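Local coordinates for protein nucleoporin NUP170 (Chaetomium thermophilum, PDB 5HAX) that is a nucleoporin, probably a structural component of the nuclear pore complex, with a beta-propeller followed by a helical region, at residues 55-59 with 478-484; 396-402 with 437-441. All coordinates share one frame; numbering follows the deposited sequence.

How the contacts relate
Both contacts belong to the N-terminal beta-propeller. Contact 1 closes the ring, since the early strand 50-57 completes a blade otherwise made of late strands, 440-445, 473-478 and 481-487. Contact 2 is nested within the chain loop that contact 1 closes, and ties the preceding blade to the entry of this last one. Their centres lie about 14 Å apart and the segments 478-484 and 437-441 meet directly. N479 OD1 probably accepts a hydrogen bond from R439 N at 2.9 Å, and T478 OG1 stands 2.9 Å from N438 OD1, again a probable hydrogen bond. N479 ND2 also bonds to G437 O, which binds the hairpin turn of contact 1 to the blade-to-blade connection of contact 2.

Contact 1: 55-59 with 478-484; sequences HHNIP and TNTGVHI
H56 and V482 form a hydrogen-bonded antiparallel pair, the strands running at 172°. H56 N donates to V482 O and V482 N to H56 O, both at 2.7 Å. This is the Velcro closure of the propeller: strand 50-57, from early in the chain, is the outermost strand of a blade whose others come from the propeller's end. On H56, CB passes 3.8 Å from V482 O and CG stays near it (4.1 Å). With CG beside the backbone N (chi1 -56°), the ring runs back toward the N-terminal side of its strand, where CD2 lies between V482 O (3.9 Å) and I484 CG1, and NE2 ends 4.1 Å from I484 CG1. Cutting H56 back to an alanine would probably leave I484 CG1 without its ring neighbour and open a gap beside V482. Glycine suits position 481 because a side chain would collide with H56 O. I58 N bonds to T480 O at 3.2 Å, and I58 CD1 lies 3.3 Å from N479 O in the turn. T478 OG1 accepts from T480 N, an ST turn, and also bonds to N438 OD1. Backbone bonds thus carry the closure, with van der Waals contacts of H56 and I58 adding to it.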
# COMPACT_ATOMS: atom_id res chain seq x y z
N HIS A 55 9.30 13.87 -12.35
CA HIS A 55 9.10 15.03 -11.49
C HIS A 55 8.17 16.02 -12.17
O HIS A 55 8.10 16.09 -13.40
CB HIS A 55 10.44 15.71 -11.16
CG HIS A 55 11.05 16.44 -12.32
ND1 HIS A 55 11.84 15.82 -13.25
CD2 HIS A 55 10.97 17.74 -12.68
CE1 HIS A 55 12.23 16.71 -14.15
NE2 HIS A 55 11.72 17.88 -13.83
N HIS A 56 7.44 16.78 -11.35
CA HIS A 56 6.46 17.76 -11.83
C HIS A 56 6.71 19.09 -11.13
O HIS A 56 6.51 19.21 -9.92
CB HIS A 56 5.03 17.28 -11.56
CG HIS A 56 4.72 15.94 -12.14
ND1 HIS A 56 4.57 15.72 -13.49
CD2 HIS A 56 4.52 14.74 -11.55
CE1 HIS A 56 4.30 14.45 -13.71
NE2 HIS A 56 4.26 13.83 -12.54
N ASN A 57 7.14 20.09 -11.90
CA ASN A 57 7.41 21.41 -11.33
C ASN A 57 6.12 22.08 -10.88
O ASN A 57 5.03 21.83 -11.41
CB ASN A 57 8.11 22.29 -12.36
CG ASN A 57 9.57 21.92 -12.55
OD1 ASN A 57 10.42 22.26 -11.74
ND2 ASN A 57 9.86 21.21 -13.64
N ILE A 58 6.24 22.93 -9.87
CA ILE A 58 5.11 23.77 -9.45
C ILE A 58 4.80 24.76 -10.57
O ILE A 58 5.73 25.36 -11.14
CB ILE A 58 5.45 24.50 -8.15
CG1 ILE A 58 5.53 23.50 -6.99
CG2 ILE A 58 4.39 25.56 -7.83
CD1 ILE A 58 6.10 24.08 -5.71
N PRO A 59 3.53 24.97 -10.93
CA PRO A 59 3.22 25.94 -11.99
C PRO A 59 3.73 27.33 -11.66
O PRO A 59 3.76 27.75 -10.50
CB PRO A 59 1.69 25.91 -12.06
CG PRO A 59 1.32 24.56 -11.54
CD PRO A 59 2.34 24.24 -10.49
N THR A 478 7.90 18.84 -2.66
CA THR A 478 8.90 19.80 -2.20
C THR A 478 8.42 21.21 -2.52
O THR A 478 7.35 21.42 -3.09
CB THR A 478 10.27 19.54 -2.84
OG1 THR A 478 10.24 19.94 -4.22
CG2 THR A 478 10.65 18.07 -2.75
N ASN A 479 9.24 22.19 -2.14
CA ASN A 479 8.94 23.59 -2.43
C ASN A 479 9.17 23.95 -3.89
O ASN A 479 8.90 25.09 -4.27
CB ASN A 479 9.78 24.50 -1.53
CG ASN A 479 11.27 24.28 -1.70
OD1 ASN A 479 11.71 23.17 -2.00
ND2 ASN A 479 12.05 25.33 -1.52
N THR A 480 9.67 23.01 -4.70
CA THR A 480 9.91 23.24 -6.12
C THR A 480 9.10 22.34 -7.04
O THR A 480 8.96 22.67 -8.22
CB THR A 480 11.40 23.05 -6.44
OG1 THR A 480 11.74 21.66 -6.35
CG2 THR A 480 12.27 23.86 -5.49
N GLY A 481 8.57 21.23 -6.54
CA GLY A 481 7.81 20.34 -7.39
C GLY A 481 7.42 19.07 -6.66
O GLY A 481 7.59 18.95 -5.44
N VAL A 482 6.87 18.13 -7.43
CA VAL A 482 6.42 16.83 -6.94
C VAL A 482 7.25 15.77 -7.63
O VAL A 482 7.26 15.69 -8.87
CB VAL A 482 4.92 16.61 -7.20
CG1 VAL A 482 4.50 15.20 -6.77
CG2 VAL A 482 4.08 17.66 -6.50
N HIS A 483 7.95 14.95 -6.85
CA HIS A 483 8.74 13.84 -7.36
C HIS A 483 7.99 12.53 -7.12
O HIS A 483 7.45 12.30 -6.04
CB HIS A 483 10.10 13.78 -6.68
CG HIS A 483 10.85 15.08 -6.70
ND1 HIS A 483 11.84 15.35 -7.62
CD2 HIS A 483 10.76 16.18 -5.91
CE1 HIS A 483 12.32 16.57 -7.40
NE2 HIS A 483 11.68 17.09 -6.37
N ILE A 484 7.96 11.67 -8.14
CA ILE A 484 7.30 10.37 -8.06
C ILE A 484 8.36 9.32 -7.78
O ILE A 484 9.32 9.17 -8.54
CB ILE A 484 6.53 10.04 -9.35
CG1 ILE A 484 5.57 11.18 -9.72
CG2 ILE A 484 5.78 8.73 -9.19
CD1 ILE A 484 4.48 11.44 -8.68

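Contact 2: 396-402 with 437-441; sequences RKHPNQD and GNRTI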
# COMPACT_ATOMS: atom_id res chain seq x y z
N ARG A 396 17.94 15.97 7.56
CA ARG A 396 18.26 17.37 7.32
C ARG A 396 19.59 17.73 7.98
O ARG A 396 19.66 18.65 8.80
CB ARG A 396 17.11 18.25 7.84
CG ARG A 396 16.92 19.56 7.11
CD ARG A 396 15.49 20.07 7.29
NE ARG A 396 14.58 19.57 6.26
CZ ARG A 396 13.26 19.67 6.31
NH1 ARG A 396 12.51 19.20 5.32
NH2 ARG A 396 12.67 20.22 7.36
N LYS A 397 20.65 16.99 7.64
CA LYS A 397 21.96 17.24 8.23
C LYS A 397 22.47 18.63 7.88
O LYS A 397 23.18 19.25 8.69
CB LYS A 397 22.96 16.19 7.77
CG LYS A 397 22.90 14.89 8.55
CD LYS A 397 23.94 13.90 8.06
CE LYS A 397 23.94 12.64 8.91
NZ LYS A 397 24.30 12.91 10.33
N HIS A 398 22.13 19.13 6.70
CA HIS A 398 22.49 20.47 6.27
C HIS A 398 21.23 21.29 6.03
O HIS A 398 20.21 20.75 5.59
CB HIS A 398 23.34 20.42 5.00
CG HIS A 398 24.49 19.46 5.10
ND1 HIS A 398 25.61 19.72 5.86
CD2 HIS A 398 24.69 18.24 4.54
CE1 HIS A 398 26.45 18.71 5.76
NE2 HIS A 398 25.92 17.80 4.97
N PRO A 399 21.27 22.60 6.30
CA PRO A 399 20.03 23.39 6.31
C PRO A 399 19.51 23.76 4.94
O PRO A 399 18.45 24.40 4.85
CB PRO A 399 20.45 24.64 7.10
CG PRO A 399 21.95 24.74 6.93
CD PRO A 399 22.46 23.46 6.33
N ASN A 400 20.21 23.38 3.87
CA ASN A 400 19.81 23.71 2.51
C ASN A 400 19.32 22.51 1.71
O ASN A 400 18.44 22.68 0.86
CB ASN A 400 20.98 24.35 1.75
CG ASN A 400 22.08 23.36 1.44
OD1 ASN A 400 22.15 22.83 0.33
ND2 ASN A 400 22.94 23.10 2.42
N GLN A 401 19.86 21.32 1.96
CA GLN A 401 19.59 20.14 1.15
C GLN A 401 19.04 19.02 2.03
O GLN A 401 19.66 18.67 3.04
CB GLN A 401 20.85 19.67 0.44
CG GLN A 401 20.61 18.61 -0.62
CD GLN A 401 21.89 18.10 -1.25
OE1 GLN A 401 22.98 18.32 -0.72
NE2 GLN A 401 21.77 17.42 -2.38
N ASP A 402 17.90 18.47 1.64
CA ASP A 402 17.35 17.28 2.28
C ASP A 402 17.91 16.03 1.61
O ASP A 402 18.12 16.00 0.40
CB ASP A 402 15.82 17.27 2.20
CG ASP A 402 15.17 18.32 3.07
OD1 ASP A 402 15.88 18.95 3.89
OD2 ASP A 402 13.94 18.51 2.96
N GLY A 437 18.22 23.22 -2.51
CA GLY A 437 17.04 24.06 -2.44
C GLY A 437 15.74 23.30 -2.26
O GLY A 437 14.74 23.91 -1.87
N ASN A 438 15.74 21.99 -2.51
CA ASN A 438 14.54 21.18 -2.35
C ASN A 438 14.32 20.90 -0.87
O ASN A 438 15.07 20.12 -0.26
CB ASN A 438 14.65 19.88 -3.14
CG ASN A 438 14.21 20.03 -4.58
OD1 ASN A 438 13.01 20.02 -4.88
ND2 ASN A 438 15.17 20.15 -5.49
N ARG A 439 13.30 21.52 -0.29
CA ARG A 439 12.85 21.21 1.06
C ARG A 439 11.60 20.35 0.97
O ARG A 439 10.58 20.79 0.43
CB ARG A 439 12.56 22.49 1.85
CG ARG A 439 12.21 22.24 3.31
CD ARG A 439 11.89 23.55 4.03
NE ARG A 439 12.12 23.44 5.47
CZ ARG A 439 13.32 23.53 6.04
NH1 ARG A 439 13.43 23.42 7.36
NH2 ARG A 439 14.40 23.71 5.30
N THR A 440 11.69 19.12 1.47
CA THR A 440 10.54 18.22 1.44
C THR A 440 9.47 18.71 2.40
O THR A 440 9.76 19.13 3.53
CB THR A 440 10.97 16.80 1.81
OG1 THR A 440 12.03 16.38 0.94
CG2 THR A 440 9.80 15.83 1.68
N ILE A 441 8.22 18.66 1.95
CA ILE A 441 7.07 19.13 2.71
C ILE A 441 6.18 17.97 3.13
O ILE A 441 5.77 17.88 4.29
CB ILE A 441 6.27 20.18 1.91
CG1 ILE A 441 7.12 21.45 1.73
CG2 ILE A 441 4.95 20.52 2.61
CD1 ILE A 441 6.55 22.43 0.74
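N400 and G437 bring the backbones together without strand pairing: their CA atoms are 5.7 Å apart, and G437 N makes a weak bond to N400 O. In the beta-propeller, 396-402 is the loop between two neighbouring strands of one blade, and 437-441 leads into the first strand, 440-445, of the next. G437 has a positive phi (102°), at which a side chain would jam against the preceding carbonyl. The bridge between blades is built on D402. R396 grips its carboxylate side-on, NE to OD1 at 2.8 Å and NH1 to OD2 at 2.8 Å, a salt bridge within the loop. The arginine's bend at chi3 (-90°) turns its guanidinium onto the acid. T440 N bonds to OD2 at 2.8 Å nearly along its C-O axis, across the carboxylate plane from NH1 on the syn side; aspartate suits this place, one oxygen serving both blades. R396 NH1 also bonds weakly to T440 O. The extended chain of R439 carries its guanidinium over one face of that of R396, planes 33° apart; D402 probably offsets the like charges. R396 NH2 and R439 NH1, both donors, stand 3.3 Å apart without a hydrogen bond.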